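Local structure of BtGH115A (Bacteroides thetaiotaomicron, 5BY3) at residues A[555-560]-A[601-606]; A[30-35]-A[68-73]. The protein acts as a family GH115 4-O-methyl-alpha-glucuronidase, a glycoside hydrolase with specificity for decorated arabinogalactans. One frame throughout, in Å; residues are numbered along the deposited sequence. Where two conformers were deposited one is given.

Interaction 1. Residues A[555-560]-A[601-606]; sequences YFELVK and QHYNSL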
ATOM      1  N   TYR A 555       7.066 -16.675 -10.821  1.00 40.66           N
ATOM      2  CA  TYR A 555       5.753 -16.867 -11.405  1.00 41.94           C
ATOM      3  C   TYR A 555       4.789 -17.459 -10.363  1.00 37.36           C
ATOM      4  O   TYR A 555       3.647 -17.028 -10.272  1.00 41.12           O
ATOM      5  CB  TYR A 555       5.831 -17.724 -12.671  1.00 43.22           C
ATOM      6  CG  TYR A 555       4.527 -17.804 -13.437  1.00 40.81           C
ATOM      7  CD1 TYR A 555       4.045 -16.703 -14.167  1.00 41.02           C
ATOM      8  CD2 TYR A 555       3.771 -18.968 -13.419  1.00 38.53           C
ATOM      9  CE1 TYR A 555       2.849 -16.776 -14.869  1.00 39.12           C
ATOM     10  CE2 TYR A 555       2.586 -19.054 -14.129  1.00 39.24           C
ATOM     11  CZ  TYR A 555       2.129 -17.967 -14.836  1.00 38.79           C
ATOM     12  OH  TYR A 555       0.961 -18.077 -15.517  1.00 41.75           O
ATOM     13  N   PHE A 556       5.238 -18.406  -9.559  1.00 33.27           N
ATOM     14  CA  PHE A 556       4.297 -18.999  -8.630  1.00 39.00           C
ATOM     15  C   PHE A 556       3.893 -17.939  -7.593  1.00 38.83           C
ATOM     16  O   PHE A 556       2.718 -17.757  -7.287  1.00 36.89           O
ATOM     17  CB  PHE A 556       4.842 -20.280  -7.967  1.00 36.59           C
ATOM     18  CG  PHE A 556       3.791 -21.034  -7.189  1.00 40.30           C
ATOM     19  CD1 PHE A 556       3.006 -22.007  -7.811  1.00 39.22           C
ATOM     20  CD2 PHE A 556       3.552 -20.739  -5.831  1.00 41.62           C
ATOM     21  CE1 PHE A 556       1.999 -22.671  -7.093  1.00 43.81           C
ATOM     22  CE2 PHE A 556       2.568 -21.403  -5.110  1.00 39.51           C
ATOM     23  CZ  PHE A 556       1.794 -22.378  -5.735  1.00 43.19           C
ATOM     24  N   GLU A 557       4.905 -17.240  -7.106  1.00 38.42           N
ATOM     25  CA  GLU A 557       4.780 -16.163  -6.130  1.00 41.57           C
ATOM     26  C   GLU A 557       3.915 -14.987  -6.563  1.00 41.40           C
ATOM     27  O   GLU A 557       3.050 -14.569  -5.795  1.00 43.84           O
ATOM     28  CB  GLU A 557       6.175 -15.673  -5.728  1.00 38.43           C
ATOM     29  CG  GLU A 557       6.867 -16.642  -4.805  1.00 35.67           C
ATOM     30  CD  GLU A 557       8.321 -16.340  -4.642  1.00 41.15           C
ATOM     31  OE1 GLU A 557       8.650 -15.212  -4.223  1.00 40.95           O
ATOM     32  OE2 GLU A 557       9.134 -17.257  -4.907  1.00 42.12           O
ATOM     33  N   LEU A 558       4.110 -14.514  -7.795  1.00 38.70           N
ATOM     34  CA  LEU A 558       3.506 -13.256  -8.257  1.00 37.35           C
ATOM     35  C   LEU A 558       2.254 -13.405  -9.115  1.00 37.89           C
ATOM     36  O   LEU A 558       1.421 -12.508  -9.148  1.00 42.25           O
ATOM     37  CB  LEU A 558       4.559 -12.421  -8.982  1.00 37.84           C
ATOM     38  CG  LEU A 558       5.855 -12.167  -8.155  1.00 37.43           C
ATOM     39  CD1 LEU A 558       6.977 -11.663  -9.032  1.00 30.04           C
ATOM     40  CD2 LEU A 558       5.658 -11.205  -7.007  1.00 34.65           C
ATOM     41  N   VAL A 559       2.108 -14.529  -9.801  1.00 37.34           N
ATOM     42  CA  VAL A 559       0.944 -14.767 -10.657  1.00 40.47           C
ATOM     43  C   VAL A 559       0.155 -15.994 -10.208  1.00 39.90           C
ATOM     44  O   VAL A 559      -1.010 -15.873  -9.873  1.00 45.77           O
ATOM     45  CB  VAL A 559       1.332 -14.849 -12.172  1.00 41.41           C
ATOM     46  CG1 VAL A 559       0.108 -14.966 -13.043  1.00 39.09           C
ATOM     47  CG2 VAL A 559       2.065 -13.602 -12.615  1.00 43.58           C
ATOM     48  N   LYS A 560       0.787 -17.162 -10.183  1.00 39.60           N
ATOM     49  CA  LYS A 560       0.055 -18.423 -10.031  1.00 40.10           C
ATOM     50  C   LYS A 560      -0.585 -18.554  -8.644  1.00 40.96           C
ATOM     51  O   LYS A 560      -1.779 -18.809  -8.560  1.00 43.70           O
ATOM     52  CB  LYS A 560       0.949 -19.626 -10.384  1.00 45.03           C
ATOM     53  CG  LYS A 560       0.210 -20.931 -10.645  1.00 52.60           C
ATOM     54  CD  LYS A 560       1.081 -21.924 -11.400  1.00 53.92           C
ATOM     55  CE  LYS A 560       0.305 -23.174 -11.788  1.00 56.10           C
ATOM     56  NZ  LYS A 560       0.438 -24.234 -10.755  1.00 58.07           N
ATOM     57  N   GLN A 601       1.036 -25.227   0.415  1.00 47.68           N
ATOM     58  CA  GLN A 601       2.170 -26.155   0.607  1.00 53.04           C
ATOM     59  C   GLN A 601       3.258 -25.897  -0.417  1.00 48.49           C
ATOM     60  O   GLN A 601       4.443 -25.906  -0.088  1.00 48.68           O
ATOM     61  CB  GLN A 601       1.751 -27.629   0.509  1.00 66.89           C
ATOM     62  CG  GLN A 601       1.149 -28.253   1.765  1.00 74.41           C
ATOM     63  CD  GLN A 601       2.186 -28.705   2.795  1.00 86.36           C
ATOM     64  OE1 GLN A 601       3.278 -28.124   2.923  1.00 80.50           O
ATOM     65  NE2 GLN A 601       1.831 -29.746   3.557  1.00 83.19           N
ATOM     66  N   HIS A 602       2.858 -25.668  -1.664  1.00 50.33           N
ATOM     67  CA  HIS A 602       3.826 -25.393  -2.715  1.00 51.95           C
ATOM     68  C   HIS A 602       4.591 -24.087  -2.429  1.00 51.20           C
ATOM     69  O   HIS A 602       5.826 -24.076  -2.494  1.00 49.43           O
ATOM     70  CB  HIS A 602       3.184 -25.414  -4.101  1.00 52.91           C
ATOM     71  CG  HIS A 602       4.177 -25.467  -5.218  1.00 58.55           C
ATOM     72  ND1 HIS A 602       4.929 -26.585  -5.494  1.00 63.06           N
ATOM     73  CD2 HIS A 602       4.554 -24.533  -6.123  1.00 62.39           C
ATOM     74  CE1 HIS A 602       5.721 -26.341  -6.522  1.00 65.12           C
ATOM     75  NE2 HIS A 602       5.502 -25.105  -6.932  1.00 59.24           N
ATOM     76  N   TYR A 603       3.859 -23.034  -2.044  1.00 43.66           N
ATOM     77  CA  TYR A 603       4.450 -21.742  -1.670  1.00 45.80           C
ATOM     78  C   TYR A 603       5.582 -21.931  -0.660  1.00 47.45           C
ATOM     79  O   TYR A 603       6.700 -21.413  -0.817  1.00 43.81           O
ATOM     80  CB  TYR A 603       3.390 -20.814  -1.033  1.00 46.18           C
ATOM     81  CG  TYR A 603       3.729 -19.339  -1.097  1.00 41.35           C
ATOM     82  CD1 TYR A 603       4.638 -18.763  -0.212  1.00 39.12           C
ATOM     83  CD2 TYR A 603       3.143 -18.523  -2.069  1.00 46.04           C
ATOM     84  CE1 TYR A 603       4.941 -17.423  -0.270  1.00 41.77           C
ATOM     85  CE2 TYR A 603       3.444 -17.179  -2.155  1.00 46.21           C
ATOM     86  CZ  TYR A 603       4.330 -16.629  -1.246  1.00 45.61           C
ATOM     87  OH  TYR A 603       4.631 -15.303  -1.352  1.00 40.27           O
ATOM     88  N   ASN A 604       5.251 -22.690   0.377  1.00 48.98           N
ATOM     89  CA  ASN A 604       6.078 -22.849   1.541  1.00 47.70           C
ATOM     90  C   ASN A 604       7.236 -23.827   1.302  1.00 50.17           C
ATOM     91  O   ASN A 604       8.066 -24.033   2.196  1.00 53.65           O
ATOM     92  CB  ASN A 604       5.177 -23.270   2.723  1.00 45.70           C
ATOM     93  CG  ASN A 604       4.532 -22.065   3.431  1.00 47.72           C
ATOM     94  OD1 ASN A 604       5.211 -21.089   3.782  1.00 42.99           O
ATOM     95  ND2 ASN A 604       3.218 -22.136   3.648  1.00 42.02           N
ATOM     96  N   SER A 605       7.305 -24.399   0.095  1.00 46.57           N
ATOM     97  CA  SER A 605       8.320 -25.416  -0.238  0.50 48.88           C
ATOM     98  C   SER A 605       9.163 -25.034  -1.449  1.00 47.62           C
ATOM     99  O   SER A 605      10.151 -25.689  -1.743  1.00 53.82           O
ATOM    100  CB  SER A 605       7.687 -26.815  -0.421  0.50 45.17           C
ATOM    101  OG  SER A 605       6.837 -26.859  -1.549  0.50 38.99           O
ATOM    102  N   LEU A 606       8.763 -23.968  -2.145  1.00 49.45           N
ATOM    103  CA  LEU A 606       9.549 -23.361  -3.234  1.00 47.88           C
ATOM    104  C   LEU A 606      10.952 -23.001  -2.746  1.00 46.12           C
ATOM    105  O   LEU A 606      11.145 -22.653  -1.557  1.00 51.44           O
ATOM    106  CB  LEU A 606       8.920 -22.027  -3.649  1.00 50.17           C
ATOM    107  CG  LEU A 606       7.548 -21.798  -4.225  1.00 47.99           C
ATOM    108  CD1 LEU A 606       7.171 -20.391  -3.852  1.00 56.27           C
ATOM    109  CD2 LEU A 606       7.567 -21.909  -5.739  1.00 51.05           C
TER
HETATM  110  O   HOH W   1       4.103 -13.737  -3.226  1.00 28.78           O

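Interaction 2. Residues A[30-35]-A[68-73]; sequences IACSGS and IIVGTI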
ATOM      1  N   ILE A  30      36.041   0.886  -8.704  1.00 50.47           N
ATOM      2  CA  ILE A  30      35.089   1.859  -8.242  1.00 52.08           C
ATOM      3  C   ILE A  30      35.738   2.824  -7.242  1.00 48.77           C
ATOM      4  O   ILE A  30      36.259   2.395  -6.238  1.00 48.29           O
ATOM      5  CB  ILE A  30      33.796   1.192  -7.704  1.00 53.04           C
ATOM      6  CG1 ILE A  30      33.259   0.126  -8.718  1.00 53.33           C
ATOM      7  CG2 ILE A  30      32.772   2.286  -7.434  1.00 53.79           C
ATOM      8  CD1 ILE A  30      31.895  -0.509  -8.432  1.00 46.83           C
ATOM      9  N   ALA A  31      35.699   4.122  -7.556  1.00 49.01           N
ATOM     10  CA  ALA A  31      36.294   5.191  -6.755  1.00 52.70           C
ATOM     11  C   ALA A  31      35.270   5.793  -5.783  1.00 59.47           C
ATOM     12  O   ALA A  31      34.230   6.307  -6.208  1.00 63.88           O
ATOM     13  CB  ALA A  31      36.832   6.260  -7.684  1.00 46.73           C
ATOM     14  N   CYS A  32      35.559   5.721  -4.484  1.00 64.07           N
ATOM     15  CA  CYS A  32      34.649   6.210  -3.443  1.00 62.85           C
ATOM     16  C   CYS A  32      35.461   6.519  -2.215  1.00 66.03           C
ATOM     17  O   CYS A  32      36.143   5.632  -1.692  1.00 64.03           O
ATOM     18  CB  CYS A  32      33.603   5.153  -3.072  1.00 63.70           C
ATOM     19  SG  CYS A  32      32.538   5.591  -1.663  1.00 67.88           S
ATOM     20  N   SER A  33      35.365   7.767  -1.757  1.00 65.69           N
ATOM     21  CA  SER A  33      36.080   8.232  -0.581  1.00 74.21           C
ATOM     22  C   SER A  33      35.586   7.478   0.646  1.00 76.23           C
ATOM     23  O   SER A  33      34.399   7.130   0.731  1.00 73.95           O
ATOM     24  CB  SER A  33      35.900   9.743  -0.415  1.00 78.56           C
ATOM     25  OG  SER A  33      36.093  10.144   0.930  1.00 89.25           O
ATOM     26  N   GLY A  34      36.507   7.210   1.574  1.00 72.26           N
ATOM     27  CA  GLY A  34      36.192   6.467   2.805  1.00 69.24           C
ATOM     28  C   GLY A  34      35.408   7.280   3.815  1.00 72.59           C
ATOM     29  O   GLY A  34      34.972   6.752   4.842  1.00 79.42           O
ATOM     30  N   SER A  35      35.219   8.561   3.503  1.00 69.89           N
ATOM     31  CA  SER A  35      34.550   9.522   4.380  1.00 75.70           C
ATOM     32  C   SER A  35      33.025   9.480   4.242  1.00 72.76           C
ATOM     33  O   SER A  35      32.311  10.140   4.993  1.00 73.64           O
ATOM     34  CB  SER A  35      35.071  10.942   4.086  1.00 82.26           C
ATOM     35  OG  SER A  35      36.415  11.124   4.526  1.00 87.49           O
ATOM     36  N   ILE A  68      34.156   3.733 -12.592  1.00 44.85           N
ATOM     37  CA  ILE A  68      32.932   4.263 -11.996  1.00 49.36           C
ATOM     38  C   ILE A  68      33.386   5.083 -10.800  1.00 53.54           C
ATOM     39  O   ILE A  68      33.978   4.530  -9.871  1.00 56.09           O
ATOM     40  CB  ILE A  68      31.947   3.171 -11.470  1.00 49.53           C
ATOM     41  CG1 ILE A  68      31.458   2.232 -12.581  1.00 52.36           C
ATOM     42  CG2 ILE A  68      30.765   3.807 -10.736  1.00 43.82           C
ATOM     43  CD1 ILE A  68      30.706   1.008 -12.080  1.00 47.25           C
ATOM     44  N   ILE A  69      33.085   6.384 -10.822  1.00 55.70           N
ATOM     45  CA  ILE A  69      33.404   7.307  -9.728  1.00 57.14           C
ATOM     46  C   ILE A  69      32.098   7.657  -8.992  1.00 59.83           C
ATOM     47  O   ILE A  69      31.085   7.971  -9.644  1.00 65.05           O
ATOM     48  CB  ILE A  69      34.034   8.635 -10.255  1.00 61.12           C
ATOM     49  CG1 ILE A  69      35.022   8.435 -11.442  1.00 67.57           C
ATOM     50  CG2 ILE A  69      34.597   9.458  -9.102  1.00 60.33           C
ATOM     51  CD1 ILE A  69      36.455   8.025 -11.108  1.00 72.27           C
ATOM     52  N   VAL A  70      32.110   7.620  -7.653  1.00 54.55           N
ATOM     53  CA  VAL A  70      30.913   7.962  -6.877  1.00 52.47           C
ATOM     54  C   VAL A  70      31.200   8.897  -5.709  1.00 54.58           C
ATOM     55  O   VAL A  70      32.179   8.707  -4.978  1.00 49.58           O
ATOM     56  CB  VAL A  70      30.106   6.719  -6.387  1.00 50.96           C
ATOM     57  CG1 VAL A  70      30.134   5.577  -7.396  1.00 54.13           C
ATOM     58  CG2 VAL A  70      30.592   6.215  -5.044  1.00 53.30           C
ATOM     59  N   GLY A  71      30.326   9.887  -5.521  1.00 52.60           N
ATOM     60  CA  GLY A  71      30.403  10.723  -4.328  1.00 54.65           C
ATOM     61  C   GLY A  71      29.322  11.766  -4.135  1.00 58.65           C
ATOM     62  O   GLY A  71      28.582  12.141  -5.067  1.00 55.49           O
ATOM     63  N   THR A  72      29.263  12.244  -2.902  1.00 59.37           N
ATOM     64  CA  THR A  72      28.398  13.347  -2.490  1.00 61.32           C
ATOM     65  C   THR A  72      29.100  14.705  -2.715  1.00 63.31           C
ATOM     66  O   THR A  72      30.269  14.881  -2.328  1.00 61.25           O
ATOM     67  CB  THR A  72      28.038  13.194  -0.995  1.00 58.65           C
ATOM     68  OG1 THR A  72      27.705  11.826  -0.725  1.00 56.33           O
ATOM     69  CG2 THR A  72      26.871  14.109  -0.570  1.00 56.96           C
ATOM     70  N   ILE A  73      28.380  15.617  -3.380  1.00 65.78           N
ATOM     71  CA  ILE A  73      28.592  17.082  -3.350  1.00 73.62           C
ATOM     72  C   ILE A  73      29.364  17.561  -2.115  1.00 75.86           C
ATOM     73  O   ILE A  73      28.976  17.261  -0.974  1.00 74.19           O
ATOM     74  CB  ILE A  73      27.231  17.840  -3.522  1.00 72.55           C
ATOM     75  CG1 ILE A  73      27.078  18.368  -4.949  1.00 72.68           C
ATOM     76  CG2 ILE A  73      27.076  19.041  -2.599  1.00 82.05           C
ATOM     77  CD1 ILE A  73      26.940  17.287  -5.993  1.00 75.77           C
TER

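Interaction 1. Residues A[555-560]-A[601-606]
Phe556 meets His602 in an edge-to-face (T-shaped) pair that forms the tight part of this contact. The ring centroids lie 4.5 Å apart and the planes are turned 66° from each other. His602 presents its CD2 corner, which stands 3.2 Å above the plane of the Phe556 ring and over its centre; Phe556 CE1 is the nearest ring atom, 3.3 Å from His602 CD2. CG of Phe556 is anti to the backbone N (chi1 -170°), on a side chain whose first bond already points toward 601-606. There the ring also meets the backbone, with Phe556 CE2 3.7 Å from Tyr603 N. Leu606 fills in beside the ring's base, its CD2 methyl 3.9 Å from Phe556 CB, while its other methyl, CD1, rests against Glu557 CG and OE2. An alanine in place of Phe556 would probably open a gap beneath His602 CD2 and free the imidazole to turn, although the touch between CB and Leu606 would remain. The looser side lies between Tyr603 and Glu557, where Tyr603 CE2 comes no nearer than 4.3 Å to Glu557 CA. No direct hydrogen bond joins the two segments. A water links them instead, accepting from Tyr603 OH and donating to Glu557 O at 2.9 Å. The carboxylate of Glu557 is engaged in a salt bridge with Lys438. Toward solvent, His602 forms the exposed border of the contact, whereas Phe556 is buried. The first helix has a wider, pi-type turn at 556-560, where Tyr555 O accepts from both Val559 N and Lys560 N. Helices 552-580 and 587-603 follow one another with a short link, and the early part of the first meets the end of the second, the arrangement of an antiparallel helical hairpin.

Interaction 2. Residues A[30-35]-A[68-73]
Ile30 and Ala31 run alongside Ile68 and Ile69 as neighbouring parallel strands in a mixed alpha/beta sheet near the N-terminus. Strand 28-31 lies between 59-62 and 68-72, and helix 38-55 makes the beta-alpha-beta crossover from 28-31 to 59-62. The backbone bonds come first. Ala31 supplies both of its polar groups to the partner strand: Ala31 N donates to Ile68 O at 2.9 Å with an N-H...O angle of 165°, and Ala31 O accepts from Val70 N, also at 2.9 Å, with 161°. One residue thus bridges two positions of the opposing strand, as expected of parallel pairing, while Ile30 bonds to His60 on its other flank. A weaker CH...O contact adds to the first bond, Ile30 CA lying 3.3 Å from Ile68 O. The apolar contacts divide between the two faces. On one, Ile30 and Ile68 lie side by side and point the same way, their CD1 tips 4.1 Å apart; Ile30 CG2 reaches Val70 CG1 at 4.2 Å, and Leu44 and Leu51 of helix 38-55 pack on Ile30. On the reverse face Ala31 CB meets Ile69 CD1 at 3.9 Å, and both residues touch Leu78 of helix 77-81, so the two paired strands have helix 38-55 on the Ile30 face and helix 77-81 on the Ala31 face. Beyond the bridged residues the two segments still touch: Val70 CG2, set between its backbone N and carbonyl carbon, sits 3.8 Å from Cys32 CB. SG of Cys32, anti to the backbone N, also approaches that methyl. Segment 30-35 then leaves the sheet through an ST turn, in which Ser33 OG accepts from Ser35 N at 3.1 Å with an N-H...O angle of 163°.

Overall arrangement
The two contacts belong to separate parts of the chain: their centres are 40 Å apart, their nearest atoms about 27 Å, and they do not touch. Interaction 2 comes first in sequence, within the N-terminal mixed sheet, its centre about 34 Å from the centre of the chain; interaction 1 follows the eight-stranded parallel TIM-barrel sheet, its centre about 21 Å from the centre of the chain. Interaction 1 lies near the bound nickel ion, whose site involves Leu404 and Asp436: the side chain of Tyr603 is about 9 Å from the metal, and Lys438, which pairs with Glu557, is two residues beyond Asp436.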